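Local coordinates for diacylglycerol lipase (Aspergillus oryzae, PDB 5XK2), which probably hydrolyses the ester bonds of mono- and diacylglycerols to release fatty acids, as a class 3 lipase of the alpha/beta-hydrolase fold, at residues K115-F120 and M216-I221; G155-S160 and P181-K186. All coordinates share one frame; numbering follows the deposited sequence.

Contact 1: residues K115-F120 and M216-I221; sequences KAELGF and MGYVHI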
ATOM      1  N   LYS A 115      13.755  -3.280  23.593  1.00 11.29           N
ATOM      2  CA  LYS A 115      12.677  -2.428  23.113  1.00 11.09           C
ATOM      3  C   LYS A 115      12.095  -3.058  21.864  1.00 10.91           C
ATOM      4  O   LYS A 115      12.827  -3.658  21.088  1.00 11.11           O
ATOM      5  CB  LYS A 115      13.159  -1.008  22.792  1.00 13.47           C
ATOM      6  CG  LYS A 115      13.882  -0.316  23.951  1.00 17.69           C
ATOM      7  CD  LYS A 115      12.915   0.164  24.993  1.00 32.25           C
ATOM      8  CE  LYS A 115      12.468   1.567  24.667  1.00 51.07           C
ATOM      9  NZ  LYS A 115      13.632   2.360  24.180  1.00 57.71           N
ATOM     10  N   ALA A 116      10.783  -2.930  21.701  1.00 11.21           N
ATOM     11  CA  ALA A 116      10.066  -3.487  20.554  1.00 10.07           C
ATOM     12  C   ALA A 116       9.284  -2.414  19.833  1.00 12.07           C
ATOM     13  O   ALA A 116       8.979  -1.366  20.400  1.00 14.26           O
ATOM     14  CB  ALA A 116       9.117  -4.595  21.002  1.00 11.52           C
ATOM     15  N   GLU A 117       8.942  -2.685  18.577  1.00  9.79           N
ATOM     16  CA  GLU A 117       8.103  -1.775  17.803  1.00 11.36           C
ATOM     17  C   GLU A 117       6.732  -1.666  18.482  1.00 13.45           C
ATOM     18  O   GLU A 117       6.095  -2.678  18.737  1.00 13.27           O
ATOM     19  CB  GLU A 117       7.959  -2.300  16.362  1.00 14.52           C
ATOM     20  CG  GLU A 117       7.771  -1.225  15.313  1.00 17.55           C
ATOM     21  CD  GLU A 117       6.318  -0.828  15.116  1.00 27.21           C
ATOM     22  OE1 GLU A 117       6.082   0.259  14.553  1.00 39.33           O
ATOM     23  OE2 GLU A 117       5.416  -1.598  15.503  1.00 17.67           O
ATOM     24  N   LEU A 118       6.288  -0.444  18.781  1.00 12.20           N
ATOM     25  CA  LEU A 118       5.077  -0.251  19.580  1.00 16.09           C
ATOM     26  C   LEU A 118       3.832  -0.847  18.932  1.00 13.57           C
ATOM     27  O   LEU A 118       3.027  -1.508  19.598  1.00 13.81           O
ATOM     28  CB  LEU A 118       4.844   1.242  19.836  1.00 16.55           C
ATOM     29  CG  LEU A 118       3.508   1.569  20.522  1.00 15.61           C
ATOM     30  CD1 LEU A 118       3.453   1.016  21.926  1.00 19.21           C
ATOM     31  CD2 LEU A 118       3.282   3.071  20.516  1.00 21.48           C
ATOM     32  N   GLY A 119       3.678  -0.622  17.633  1.00 13.29           N
ATOM     33  CA  GLY A 119       2.485  -1.094  16.944  1.00 14.47           C
ATOM     34  C   GLY A 119       2.342  -2.604  17.019  1.00 16.23           C
ATOM     35  O   GLY A 119       1.263  -3.135  17.331  1.00 13.92           O
ATOM     36  N   PHE A 120       3.421  -3.312  16.708  1.00 13.10           N
ATOM     37  CA  PHE A 120       3.374  -4.775  16.687  1.00 11.28           C
ATOM     38  C   PHE A 120       3.239  -5.335  18.100  1.00 10.75           C
ATOM     39  O   PHE A 120       2.534  -6.335  18.323  1.00 13.33           O
ATOM     40  CB  PHE A 120       4.627  -5.352  16.021  1.00 11.16           C
ATOM     41  CG  PHE A 120       4.788  -4.974  14.581  1.00 11.57           C
ATOM     42  CD1 PHE A 120       3.731  -5.108  13.682  1.00 12.40           C
ATOM     43  CD2 PHE A 120       6.002  -4.500  14.117  1.00 12.54           C
ATOM     44  CE1 PHE A 120       3.901  -4.753  12.340  1.00 17.05           C
ATOM     45  CE2 PHE A 120       6.179  -4.151  12.791  1.00 14.14           C
ATOM     46  CZ  PHE A 120       5.121  -4.269  11.901  1.00 13.12           C
ATOM     47  N   MET A 216      16.542   3.947  12.714  1.00 15.87           N
ATOM     48  CA  MET A 216      15.492   4.125  13.706  1.00 17.00           C
ATOM     49  C   MET A 216      15.728   3.258  14.955  1.00 17.74           C
ATOM     50  O   MET A 216      14.876   3.188  15.852  1.00 19.36           O
ATOM     51  CB  MET A 216      14.130   3.810  13.084  1.00 16.78           C
ATOM     52  CG  MET A 216      13.703   4.802  12.019  1.00 19.56           C
ATOM     53  SD  MET A 216      12.280   4.151  11.133  1.00 21.96           S
ATOM     54  CE  MET A 216      11.847   5.541  10.085  1.00 26.40           C
ATOM     55  N   GLY A 217      16.870   2.578  14.995  1.00 15.31           N
ATOM     56  CA  GLY A 217      17.244   1.785  16.157  1.00 17.75           C
ATOM     57  C   GLY A 217      16.763   0.347  16.155  1.00 17.24           C
ATOM     58  O   GLY A 217      16.675  -0.287  17.206  1.00 18.34           O
ATOM     59  N   TYR A 218      16.438  -0.173  14.976  1.00 12.38           N
ATOM     60  CA  TYR A 218      15.984  -1.554  14.867  1.00 11.41           C
ATOM     61  C   TYR A 218      17.018  -2.420  14.179  1.00  9.76           C
ATOM     62  O   TYR A 218      17.779  -1.943  13.327  1.00 11.90           O
ATOM     63  CB  TYR A 218      14.682  -1.636  14.075  1.00  9.59           C
ATOM     64  CG  TYR A 218      13.502  -1.015  14.774  1.00 12.62           C
ATOM     65  CD1 TYR A 218      12.710  -1.776  15.616  1.00 13.08           C
ATOM     66  CD2 TYR A 218      13.175   0.319  14.577  1.00 10.88           C
ATOM     67  CE1 TYR A 218      11.607  -1.219  16.261  1.00 16.62           C
ATOM     68  CE2 TYR A 218      12.070   0.890  15.214  1.00 11.72           C
ATOM     69  CZ  TYR A 218      11.295   0.103  16.045  1.00 15.72           C
ATOM     70  OH  TYR A 218      10.198   0.636  16.674  1.00 16.02           O
ATOM     71  N   VAL A 219      17.053  -3.690  14.557  1.00  8.71           N
ATOM     72  CA  VAL A 219      17.863  -4.668  13.849  1.00 10.17           C
ATOM     73  C   VAL A 219      16.993  -5.900  13.628  1.00 12.98           C
ATOM     74  O   VAL A 219      15.833  -5.899  14.014  1.00 19.24           O
ATOM     75  CB  VAL A 219      19.153  -5.010  14.619  1.00 10.84           C
ATOM     76  CG1 VAL A 219      19.995  -3.759  14.792  1.00 11.77           C
ATOM     77  CG2 VAL A 219      18.821  -5.592  15.940  1.00 15.30           C
ATOM     78  N   HIS A 220      17.523  -6.937  12.981  1.00 10.14           N
ATOM     79  CA  HIS A 220      16.722  -8.146  12.740  1.00  8.53           C
ATOM     80  C   HIS A 220      17.136  -9.284  13.652  1.00 10.24           C
ATOM     81  O   HIS A 220      18.302  -9.401  14.053  1.00 10.57           O
ATOM     82  CB  HIS A 220      16.873  -8.643  11.285  1.00  9.31           C
ATOM     83  CG  HIS A 220      15.807  -8.186  10.345  1.00  7.57           C
ATOM     84  ND1 HIS A 220      14.471  -8.485  10.532  1.00 10.25           N
ATOM     85  CD2 HIS A 220      15.882  -7.526   9.161  1.00  9.00           C
ATOM     86  CE1 HIS A 220      13.767  -7.996   9.530  1.00  9.41           C
ATOM     87  NE2 HIS A 220      14.600  -7.417   8.672  1.00  7.71           N
ATOM     88  N   ILE A 221      16.169 -10.143  13.963  1.00  7.92           N
ATOM     89  CA  ILE A 221      16.440 -11.460  14.494  1.00  8.60           C
ATOM     90  C   ILE A 221      17.280 -12.235  13.487  1.00 10.48           C
ATOM     91  O   ILE A 221      17.069 -12.126  12.275  1.00  9.21           O
ATOM     92  CB  ILE A 221      15.117 -12.202  14.769  1.00  9.47           C
ATOM     93  CG1 ILE A 221      14.336 -11.451  15.846  1.00  9.10           C
ATOM     94  CG2 ILE A 221      15.352 -13.661  15.147  1.00 12.77           C
ATOM     95  CD1 ILE A 221      12.811 -11.713  15.774  1.00 11.59           C
TER
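E117 lays the aliphatic part of its side chain against the phenol end of Y218, joining the N-terminal cap of helix 118-138 to the loop between strands 198-203 and 224-227 of this alpha/beta-hydrolase fold. The closest approach is between E117 CG and Y218 OH, 3.3 Å apart, while E117 CB stands 3.8 Å from Y218 CE1. The glutamate thus meets the tyrosine with methylenes rather than with charge. E117 CB comes in obliquely to the ring, whereas the backbone passes the rim: E117 N lies at the ring's edge, in its plane, 3.8 Å from Y218 CE1.

The phenol reaches this place because Y218 CG is anti to the carbonyl carbon (chi1 -68°), extending the ring across to 115-120 although the nearest CA atoms, those of E117 and Y218, are 8.4 Å apart. A long, flat residue with a polar end suits this span: the phenol end lies against the E117 backbone and methylenes, and the buried hydroxyl is satisfied by a hydrogen bond with the carbonyl oxygen of F103. M216 CB of the same loop also lies at the edge of the ring, and the M216 side chain packs on L263 of the second subunit. F120, in the first turn of the helix, turns its ring to W97 in helix 94-98, which probably corresponds to the lid of related fungal class 3 lipases.

Glutamate serves as N-cap because its chain, bent at chi2 (-87°), curls back over the first turn of the helix. Its negative charge would probably be stabilised by the helix dipole. The cap itself is a bond of 2.9 Å from F120 N to E117 OE2, with the oxygen approached nearly along its C-O axis and an N-H...O angle of 155°.

Contact 2: residues G155-S160 and P181-K186; sequences GAAIAS and PRVANK
A157 and V183 make the tight part of this contact, with A157 CB and V183 CG1 only 3.5 Å apart. It lies in the alpha/beta-hydrolase core, where helix 154-168 meets the loop after strand 173-178; G155, in the helix's first turn, fits the GxSxG nucleophile elbow of lipases. A methyl at position 157 lets the loop come in close: the P181 ring puts its CD 3.9 Å from A157 CB, so that one small residue is met by both a proline edge and a valine branch. The forked V183 serves two residues about one helical turn apart: with CG1 anti to the carbonyl carbon (chi1 -58°), that methyl lies against A157 and the other reaches S160, whose CB is 4.0 Å from V183 CG2. F120 of helix 118-138 packs on both A157 and P181.

The looser side is polar and is bridged by water. S160 OG donates to A156 O at 2.9 Å, one turn back, and A156 O also takes S160 N, the two donors arriving from opposite faces of its carbonyl plane. A water then donates to S160 OG at 2.9 Å and to P181 O at 3.0 Å. Serine suits the spot because its single hydroxyl can do both jobs: its proton is spent on the helix, leaving the oxygen to accept from the water that ties the helix to the loop.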
ATOM      1  N   GLY A 155       1.925  -9.622   9.857  1.00  9.05           N
ATOM      2  CA  GLY A 155       1.602 -10.725  10.750  1.00  9.18           C
ATOM      3  C   GLY A 155       2.834 -11.471  11.241  1.00 10.46           C
ATOM      4  O   GLY A 155       2.842 -11.969  12.360  1.00  9.31           O
ATOM      5  N   ALA A 156       3.860 -11.571  10.401  1.00  8.01           N
ATOM      6  CA  ALA A 156       5.122 -12.205  10.801  1.00  7.23           C
ATOM      7  C   ALA A 156       5.847 -11.374  11.862  1.00  7.50           C
ATOM      8  O   ALA A 156       6.560 -11.922  12.695  1.00  9.70           O
ATOM      9  CB  ALA A 156       6.023 -12.398   9.595  1.00  8.29           C
ATOM     10  N   ALA A 157       5.679 -10.058  11.813  1.00  9.06           N
ATOM     11  CA  ALA A 157       6.245  -9.200  12.854  1.00 10.85           C
ATOM     12  C   ALA A 157       5.558  -9.469  14.195  1.00 13.14           C
ATOM     13  O   ALA A 157       6.201  -9.627  15.238  1.00  9.88           O
ATOM     14  CB  ALA A 157       6.103  -7.744  12.456  1.00 11.50           C
ATOM     15  N   ILE A 158       4.237  -9.531  14.169  1.00  9.90           N
ATOM     16  CA  ILE A 158       3.497  -9.827  15.397  1.00  8.06           C
ATOM     17  C   ILE A 158       3.911 -11.189  15.911  1.00 10.87           C
ATOM     18  O   ILE A 158       4.176 -11.351  17.105  1.00 11.07           O
ATOM     19  CB  ILE A 158       1.969  -9.756  15.157  1.00  7.86           C
ATOM     20  CG1 ILE A 158       1.592  -8.331  14.732  1.00 10.08           C
ATOM     21  CG2 ILE A 158       1.204 -10.177  16.421  1.00 11.30           C
ATOM     22  CD1 ILE A 158       0.180  -8.200  14.154  1.00 13.12           C
ATOM     23  N   ALA A 159       4.027 -12.160  15.006  1.00  6.96           N
ATOM     24  CA  ALA A 159       4.445 -13.495  15.411  1.00  8.00           C
ATOM     25  C   ALA A 159       5.807 -13.480  16.090  1.00  8.73           C
ATOM     26  O   ALA A 159       6.019 -14.229  17.043  1.00  9.06           O
ATOM     27  CB  ALA A 159       4.477 -14.433  14.204  1.00  8.43           C
ATOM     28  N   SER A 160       6.733 -12.664  15.576  1.00  9.05           N
ATOM     29  CA  SER A 160       8.090 -12.583  16.138  1.00  7.66           C
ATOM     30  C   SER A 160       8.056 -12.194  17.624  1.00  8.02           C
ATOM     31  O   SER A 160       8.718 -12.827  18.464  1.00  9.58           O
ATOM     32  CB  SER A 160       8.940 -11.565  15.361  1.00  9.00           C
ATOM     33  OG  SER A 160       9.111 -11.995  14.020  1.00 12.73           O
ATOM     34  N   PRO A 181       8.854  -7.555   8.780  1.00  9.65           N
ATOM     35  CA  PRO A 181       9.503  -6.313   9.220  1.00 10.69           C
ATOM     36  C   PRO A 181      10.400  -6.552  10.434  1.00  8.94           C
ATOM     37  O   PRO A 181      10.221  -7.537  11.144  1.00  9.14           O
ATOM     38  CB  PRO A 181       8.330  -5.421   9.639  1.00 11.86           C
ATOM     39  CG  PRO A 181       7.115  -5.993   8.952  1.00 12.49           C
ATOM     40  CD  PRO A 181       7.378  -7.477   8.805  1.00  8.89           C
ATOM     41  N   ARG A 182      11.326  -5.629  10.690  1.00  9.91           N
ATOM     42  CA  ARG A 182      12.039  -5.604  11.977  1.00 12.33           C
ATOM     43  C   ARG A 182      11.063  -5.296  13.122  1.00 13.22           C
ATOM     44  O   ARG A 182      10.059  -4.587  12.910  1.00 12.42           O
ATOM     45  CB  ARG A 182      13.146  -4.561  11.955  1.00 10.62           C
ATOM     46  CG  ARG A 182      14.223  -4.852  10.929  1.00 10.74           C
ATOM     47  CD  ARG A 182      15.370  -3.862  11.048  1.00 10.23           C
ATOM     48  NE  ARG A 182      16.426  -4.177  10.075  1.00 11.22           N
ATOM     49  CZ  ARG A 182      16.598  -3.558   8.911  1.00 12.33           C
ATOM     50  NH1 ARG A 182      15.792  -2.557   8.544  1.00 12.50           N
ATOM     51  NH2 ARG A 182      17.600  -3.937   8.107  1.00 14.15           N
ATOM     52  N   VAL A 183      11.269  -5.950  14.266  1.00 11.32           N
ATOM     53  CA  VAL A 183      10.495  -5.655  15.474  1.00  9.03           C
ATOM     54  C   VAL A 183      11.251  -5.174  16.698  1.00 11.16           C
ATOM     55  O   VAL A 183      10.635  -4.763  17.671  1.00 13.27           O
ATOM     56  CB  VAL A 183       9.677  -6.878  15.885  1.00  9.94           C
ATOM     57  CG1 VAL A 183       8.757  -7.271  14.723  1.00 13.08           C
ATOM     58  CG2 VAL A 183      10.588  -8.063  16.247  1.00 12.36           C
ATOM     59  N   ALA A 184      12.574  -5.244  16.664  1.00  8.52           N
ATOM     60  CA  ALA A 184      13.363  -5.223  17.892  1.00  8.48           C
ATOM     61  C   ALA A 184      14.556  -4.286  17.799  1.00 12.53           C
ATOM     62  O   ALA A 184      15.130  -4.114  16.733  1.00 11.45           O
ATOM     63  CB  ALA A 184      13.857  -6.650  18.216  1.00  9.80           C
ATOM     64  N   ASN A 185      14.953  -3.703  18.925  1.00 10.11           N
ATOM     65  CA  ASN A 185      16.251  -3.027  18.976  1.00  9.50           C
ATOM     66  C   ASN A 185      17.352  -4.073  19.146  1.00  9.19           C
ATOM     67  O   ASN A 185      17.062  -5.278  19.150  1.00 11.37           O
ATOM     68  CB  ASN A 185      16.285  -1.950  20.084  1.00 10.82           C
ATOM     69  CG  ASN A 185      16.296  -2.517  21.507  1.00 12.41           C
ATOM     70  OD1 ASN A 185      16.045  -3.697  21.753  1.00 11.71           O
ATOM     71  ND2 ASN A 185      16.574  -1.632  22.476  1.00 12.05           N
ATOM     72  N   LYS A 186      18.614  -3.661  19.248  1.00 10.90           N
ATOM     73  CA  LYS A 186      19.666  -4.685  19.220  1.00 11.72           C
ATOM     74  C   LYS A 186      19.595  -5.647  20.426  1.00 11.06           C
ATOM     75  O   LYS A 186      19.649  -6.858  20.228  1.00 11.78           O
ATOM     76  CB  LYS A 186      21.082  -4.057  19.103  1.00 16.14           C
ATOM     77  CG  LYS A 186      22.114  -5.066  18.562  1.00 27.65           C
ATOM     78  CD  LYS A 186      23.452  -4.410  18.182  1.00 32.27           C
ATOM     79  CE  LYS A 186      24.289  -5.340  17.300  1.00 36.31           C
ATOM     80  NZ  LYS A 186      25.481  -4.650  16.716  1.00 40.63           N
TER
HETATM   81  O   HOH W   1      10.831  -9.979  12.785  1.00 11.53           O

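Followed from the N terminus, the chain enters contact 1 at 115-120, runs down helix 118-138, crosses strand 146-152 and reaches 155-160. Contact 2 closes the connection from there to 181-186, which takes in the second half of the beta-alpha-beta crossover 146-152, 154-168, 173-178 and the loop after it. Helix 186-195 and strand 198-203 then lead to 216-221, where contact 1 closes the larger loop, with contact 2 nested inside it. The centres are about 6 Å apart, and 181-186 threads between the partners of contact 1, with probable hydrogen bonds from E117 N to V183 O (2.8 Å) and from V219 N to A184 O (2.9 Å).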